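Local coordinates for protein putative oxidoreductase FAD-binding subunit (Sulfolobus tokodaii, PDB 4ZOH) that probably carries electrons through bound FAD as the flavin-binding subunit of a molybdopterin-dependent oxidoreductase, at residues S84-G96 and S116-A128. Residues are numbered along the deposited sequence; the frame is centred on the assembly and turned at random.
Sequences SIPLLSETASNIG and SADYPAALIAMDA. With FAD (flavin-adenine dinucleotide), chain H.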
loop_
_atom_site.group_PDB
_atom_site.type_symbol
_atom_site.label_atom_id
_atom_site.label_comp_id
_atom_site.label_asym_id
_atom_site.label_seq_id
_atom_site.Cartn_x
_atom_site.Cartn_y
_atom_site.Cartn_z
ATOM N N SER B 84 29.413 41.516 8.385
ATOM C CA SER B 84 30.349 42.654 8.094
ATOM C C SER B 84 31.795 42.547 8.651
ATOM O O SER B 84 32.428 43.557 8.922
ATOM C CB SER B 84 29.683 43.997 8.471
ATOM O OG SER B 84 28.518 44.188 7.657
ATOM N N ILE B 85 32.316 41.336 8.838
ATOM C CA ILE B 85 33.729 41.207 9.115
ATOM C C ILE B 85 34.467 41.283 7.788
ATOM O O ILE B 85 34.130 40.489 6.843
ATOM C CB ILE B 85 34.076 39.907 9.812
ATOM C CG1 ILE B 85 33.138 39.721 11.034
ATOM C CG2 ILE B 85 35.594 39.847 10.134
ATOM C CD1 ILE B 85 33.503 38.514 11.874
ATOM N N PRO B 86 35.433 42.250 7.669
ATOM C CA PRO B 86 36.180 42.422 6.438
ATOM C C PRO B 86 36.827 41.111 6.014
ATOM O O PRO B 86 37.385 40.428 6.856
ATOM C CB PRO B 86 37.234 43.476 6.837
ATOM C CG PRO B 86 36.484 44.363 7.799
ATOM C CD PRO B 86 35.684 43.363 8.617
ATOM N N LEU B 87 36.732 40.789 4.713
ATOM C CA LEU B 87 37.196 39.480 4.114
ATOM C C LEU B 87 36.427 38.193 4.564
ATOM O O LEU B 87 36.002 37.388 3.726
ATOM C CB LEU B 87 38.714 39.258 4.265
ATOM C CG LEU B 87 39.253 38.013 3.603
ATOM C CD1 LEU B 87 39.075 38.038 2.085
ATOM C CD2 LEU B 87 40.710 37.763 3.934
ATOM N N LEU B 88 36.340 38.003 5.871
ATOM C CA LEU B 88 35.836 36.785 6.459
ATOM C C LEU B 88 34.345 36.534 6.105
ATOM O O LEU B 88 33.982 35.434 5.714
ATOM C CB LEU B 88 36.085 36.768 7.995
ATOM C CG LEU B 88 35.801 35.355 8.599
ATOM C CD1 LEU B 88 36.769 34.365 7.957
ATOM C CD2 LEU B 88 35.906 35.264 10.128
ATOM N N SER B 89 33.520 37.560 6.235
ATOM C CA SER B 89 32.113 37.460 5.865
ATOM C C SER B 89 31.905 37.106 4.418
ATOM O O SER B 89 31.068 36.246 4.095
ATOM C CB SER B 89 31.368 38.724 6.187
ATOM O OG SER B 89 31.365 38.903 7.592
ATOM N N GLU B 90 32.641 37.781 3.537
ATOM C CA GLU B 90 32.507 37.450 2.133
ATOM C C GLU B 90 32.996 36.002 1.849
ATOM O O GLU B 90 32.373 35.290 1.070
ATOM C CB GLU B 90 33.230 38.462 1.290
ATOM C CG GLU B 90 33.275 38.147 -0.201
ATOM C CD GLU B 90 34.061 39.194 -0.957
ATOM O OE1 GLU B 90 33.856 40.381 -0.641
ATOM O OE2 GLU B 90 34.880 38.836 -1.823
ATOM N N THR B 91 34.072 35.574 2.501
ATOM C CA THR B 91 34.590 34.233 2.352
ATOM C C THR B 91 33.532 33.196 2.796
ATOM O O THR B 91 33.310 32.239 2.075
ATOM C CB THR B 91 35.869 34.023 3.191
ATOM O OG1 THR B 91 36.828 34.973 2.749
ATOM C CG2 THR B 91 36.459 32.624 2.991
ATOM N N ALA B 92 32.917 33.398 3.969
ATOM C CA ALA B 92 31.845 32.488 4.485
ATOM C C ALA B 92 30.714 32.333 3.476
ATOM O O ALA B 92 30.230 31.215 3.295
ATOM C CB ALA B 92 31.292 33.003 5.795
ATOM N N SER B 93 30.337 33.457 2.818
ATOM C CA SER B 93 29.345 33.530 1.726
ATOM C C SER B 93 29.549 32.559 0.586
ATOM O O SER B 93 28.605 32.239 -0.167
ATOM C CB SER B 93 29.385 34.937 1.104
ATOM O OG SER B 93 28.720 35.845 1.978
ATOM N N ASN B 94 30.808 32.280 0.311
ATOM C CA ASN B 94 31.168 31.386 -0.773
ATOM C C ASN B 94 31.065 29.908 -0.423
ATOM O O ASN B 94 31.170 29.086 -1.299
ATOM C CB ASN B 94 32.641 31.641 -1.170
ATOM C CG ASN B 94 32.782 32.855 -2.040
ATOM O OD1 ASN B 94 32.717 32.743 -3.267
ATOM N ND2 ASN B 94 32.928 34.029 -1.414
ATOM N N ILE B 95 30.951 29.572 0.851
ATOM C CA ILE B 95 31.018 28.159 1.255
ATOM C C ILE B 95 29.814 27.383 0.707
ATOM O O ILE B 95 28.678 27.886 0.716
ATOM C CB ILE B 95 31.104 27.998 2.780
ATOM C CG1 ILE B 95 32.445 28.506 3.268
ATOM C CG2 ILE B 95 30.936 26.520 3.183
ATOM C CD1 ILE B 95 32.523 28.658 4.807
ATOM N N GLY B 96 30.070 26.207 0.156
ATOM C CA GLY B 96 28.941 25.352 -0.300
ATOM C C GLY B 96 27.688 25.988 -0.889
ATOM O O GLY B 96 27.764 26.739 -1.872
ATOM N N SER B 116 40.869 22.081 0.758
ATOM C CA SER B 116 40.202 23.000 -0.180
ATOM C C SER B 116 39.150 23.856 0.454
ATOM O O SER B 116 38.423 24.502 -0.254
ATOM C CB SER B 116 39.556 22.246 -1.340
ATOM O OG SER B 116 40.508 21.390 -1.880
ATOM N N ALA B 117 39.046 23.858 1.768
ATOM C CA ALA B 117 38.109 24.772 2.494
ATOM C C ALA B 117 38.294 26.238 2.148
ATOM O O ALA B 117 39.418 26.687 1.821
ATOM C CB ALA B 117 38.242 24.608 4.019
ATOM N N ASP B 118 37.222 27.008 2.304
ATOM C CA ASP B 118 37.295 28.452 2.105
ATOM C C ASP B 118 37.976 29.214 3.256
ATOM O O ASP B 118 38.960 29.956 3.006
ATOM C CB ASP B 118 35.934 29.021 1.716
ATOM C CG ASP B 118 35.474 28.486 0.400
ATOM O OD1 ASP B 118 36.348 28.459 -0.539
ATOM O OD2 ASP B 118 34.264 28.058 0.290
ATOM N N TYR B 119 37.545 28.973 4.495
ATOM C CA TYR B 119 37.986 29.837 5.599
ATOM C C TYR B 119 39.521 29.969 5.723
ATOM O O TYR B 119 39.989 31.060 5.984
ATOM C CB TYR B 119 37.455 29.407 6.955
ATOM C CG TYR B 119 36.002 29.704 7.250
ATOM C CD1 TYR B 119 35.447 30.974 7.026
ATOM C CD2 TYR B 119 35.187 28.700 7.837
ATOM C CE1 TYR B 119 34.112 31.231 7.359
ATOM C CE2 TYR B 119 33.886 28.943 8.183
ATOM C CZ TYR B 119 33.349 30.199 7.943
ATOM O OH TYR B 119 32.023 30.382 8.223
ATOM N N PRO B 120 40.281 28.855 5.596
ATOM C CA PRO B 120 41.732 28.923 5.872
ATOM C C PRO B 120 42.474 29.936 5.007
ATOM O O PRO B 120 43.418 30.505 5.467
ATOM C CB PRO B 120 42.228 27.490 5.535
ATOM C CG PRO B 120 41.029 26.624 5.796
ATOM C CD PRO B 120 39.880 27.468 5.281
ATOM N N ALA B 121 42.026 30.162 3.782
ATOM C CA ALA B 121 42.632 31.210 2.978
ATOM C C ALA B 121 42.482 32.583 3.660
ATOM O O ALA B 121 43.458 33.320 3.738
ATOM C CB ALA B 121 42.100 31.227 1.568
ATOM N N ALA B 122 41.264 32.908 4.105
ATOM C CA ALA B 122 41.005 34.139 4.848
ATOM C C ALA B 122 41.682 34.118 6.214
ATOM O O ALA B 122 42.233 35.123 6.613
ATOM C CB ALA B 122 39.508 34.463 4.978
ATOM N N LEU B 123 41.658 32.984 6.917
ATOM C CA LEU B 123 42.144 32.975 8.278
ATOM C C LEU B 123 43.697 33.091 8.297
ATOM O O LEU B 123 44.276 33.650 9.201
ATOM C CB LEU B 123 41.665 31.730 9.022
ATOM C CG LEU B 123 40.154 31.624 9.391
ATOM C CD1 LEU B 123 39.824 30.249 9.953
ATOM C CD2 LEU B 123 39.609 32.679 10.344
ATOM N N ILE B 124 44.372 32.527 7.315
ATOM C CA ILE B 124 45.838 32.631 7.318
ATOM C C ILE B 124 46.259 34.059 7.004
ATOM O O ILE B 124 47.217 34.553 7.577
ATOM C CB ILE B 124 46.540 31.556 6.440
ATOM C CG1 ILE B 124 48.034 31.430 6.801
ATOM C CG2 ILE B 124 46.357 31.815 4.978
ATOM C CD1 ILE B 124 48.331 30.347 7.812
ATOM N N ALA B 125 45.479 34.705 6.132
ATOM C CA ALA B 125 45.709 36.081 5.687
ATOM C C ALA B 125 45.462 37.057 6.810
ATOM O O ALA B 125 46.130 38.088 6.918
ATOM C CB ALA B 125 44.819 36.412 4.522
ATOM N N MET B 126 44.479 36.723 7.638
ATOM C CA MET B 126 44.095 37.539 8.749
ATOM C C MET B 126 44.985 37.359 10.013
ATOM O O MET B 126 44.816 38.101 10.975
ATOM C CB MET B 126 42.629 37.255 9.033
ATOM C CG MET B 126 41.718 37.809 7.964
ATOM S SD MET B 126 39.990 37.338 8.165
ATOM C CE MET B 126 39.262 38.786 9.018
ATOM N N ASP B 127 45.920 36.403 10.022
ATOM C CA ASP B 127 46.612 36.028 11.304
ATOM C C ASP B 127 45.590 35.729 12.415
ATOM O O ASP B 127 45.758 36.122 13.590
ATOM C CB ASP B 127 47.690 37.037 11.824
ATOM C CG ASP B 127 48.627 37.569 10.729
ATOM O OD1 ASP B 127 49.205 36.758 9.972
ATOM O OD2 ASP B 127 48.744 38.819 10.611
ATOM N N ALA B 128 44.519 35.029 12.018
ATOM C CA ALA B 128 43.518 34.531 12.947
ATOM C C ALA B 128 44.152 33.731 14.083
ATOM O O ALA B 128 45.234 33.095 13.890
ATOM C CB ALA B 128 42.532 33.649 12.206
HETATM P PA FAD H . 30.957 18.902 11.757
HETATM O O1A FAD H . 30.703 18.122 10.512
HETATM O O2A FAD H . 30.012 18.890 12.881
HETATM O O5B FAD H . 32.334 18.481 12.364
HETATM C C5B FAD H . 33.500 18.344 11.495
HETATM C C4B FAD H . 34.773 17.871 12.393
HETATM O O4B FAD H . 35.066 18.803 13.510
HETATM C C3B FAD H . 34.403 16.566 13.088
HETATM O O3B FAD H . 35.532 15.729 13.118
HETATM C C2B FAD H . 33.926 16.978 14.501
HETATM O O2B FAD H . 34.080 15.959 15.497
HETATM C C1B FAD H . 34.853 18.100 14.822
HETATM N N9A FAD H . 34.370 19.310 15.477
HETATM C C8A FAD H . 33.290 20.038 15.201
HETATM N N7A FAD H . 33.278 21.134 15.994
HETATM C C5A FAD H . 34.386 21.082 16.773
HETATM C C6A FAD H . 34.931 21.927 17.763
HETATM N N6A FAD H . 34.280 23.051 18.051
HETATM N N1A FAD H . 36.076 21.580 18.381
HETATM C C2A FAD H . 36.772 20.467 18.029
HETATM N N3A FAD H . 36.274 19.646 17.099
HETATM C C4A FAD H . 35.088 19.927 16.448
HETATM N N1 FAD H . 33.295 23.731 3.054
HETATM C C2 FAD H . 34.056 24.713 2.429
HETATM O O2 FAD H . 34.973 25.228 3.035
HETATM N N3 FAD H . 33.784 25.107 1.153
HETATM C C4 FAD H . 32.777 24.533 0.451
HETATM O O4 FAD H . 32.544 24.960 -0.685
HETATM C C4X FAD H . 32.016 23.511 1.058
HETATM N N5 FAD H . 30.987 22.930 0.349
HETATM C C5X FAD H . 30.243 21.882 0.970
HETATM C C6 FAD H . 29.249 21.260 0.220
HETATM C C7 FAD H . 28.471 20.248 0.803
HETATM C C7M FAD H . 27.382 19.610 -0.089
HETATM C C8 FAD H . 28.723 19.841 2.129
HETATM C C8M FAD H . 27.929 18.705 2.830
HETATM C C9 FAD H . 29.761 20.433 2.870
HETATM C C9A FAD H . 30.505 21.468 2.295
HETATM N N10 FAD H . 31.554 22.097 2.999
HETATM C C10 FAD H . 32.281 23.117 2.356
HETATM C "C1'" FAD H . 31.908 21.727 4.365
HETATM C "C2'" FAD H . 31.083 22.527 5.390
HETATM O "O2'" FAD H . 31.589 23.878 5.408
HETATM C "C3'" FAD H . 31.102 21.885 6.806
HETATM O "O3'" FAD H . 30.047 22.530 7.525
HETATM C "C4'" FAD H . 32.408 22.095 7.555
HETATM O "O4'" FAD H . 33.476 21.632 6.728
HETATM C "C5'" FAD H . 32.435 21.345 8.904
HETATM O "O5'" FAD H . 31.729 22.201 9.841
HETATM P P FAD H . 30.534 21.618 10.688
HETATM O O1P FAD H . 30.185 22.622 11.737
HETATM O O2P FAD H . 29.441 21.163 9.800
HETATM O O3P FAD H . 31.312 20.422 11.366
#
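Ile95 lays its CD1 methyl over one face of the Tyr119 ring, 3.8 Å from the centroid and displaced toward the rim, a CH-pi contact. Tyr119 chi1 of -75°, with CG anti to the carbonyl carbon, carries the ring across to helix 88-93, where Ala92 CB lies 3.7 Å from Tyr119 CE1 and Leu88 CD1 approaches the ring obliquely. An aromatic ring suits this place because it is long enough to reach helix 88-93 and pack on Ala92, while its hydroxyl hydrogen-bonds His77 of helix 77-81. With a leucine here, Ile95 CD1 would probably lose the flat surface it rests on, and His77 its hydroxyl partner.

The helices run nearly antiparallel, at 168°, with axes 9.4 Å apart. Ala122 is small enough to let the backbones approach at Leu88, and Ala122 CB sits 3.7 Å from Leu87 CD2, with Leu88 CD1 and Thr91 OG1 also against it. That threonine is suited to the apolar interface because its OG1 bonds back to Leu87 O at 2.7 Å, from above the carbonyl plane, which leaves CG2 to pack on the Asp118 backbone. At the far end Met126, bent at chi3 (97°), brings CE to Leu88 CB and Ile85 CG2; the unbranched, flexible thioether can bend to place CE against both residues.

At the other end the residues flanking the helices meet the flavin. Gly96 N donates to FAD O4 and Asp118 N to O2, while Asp118 OD2 accepts from FAD N3 at 3.1 Å. Glycine fits because a CB would crowd FAD N5. Ile95 CG1 lies 3.5 Å from Asp118 OD2, which also forms a salt bridge with Lys178, and OD1 a hydrogen bond with Tyr176 OH. Mainly apolar contacts thus join the helices, while polar groups at one end match the flavin's pyrimidine edge.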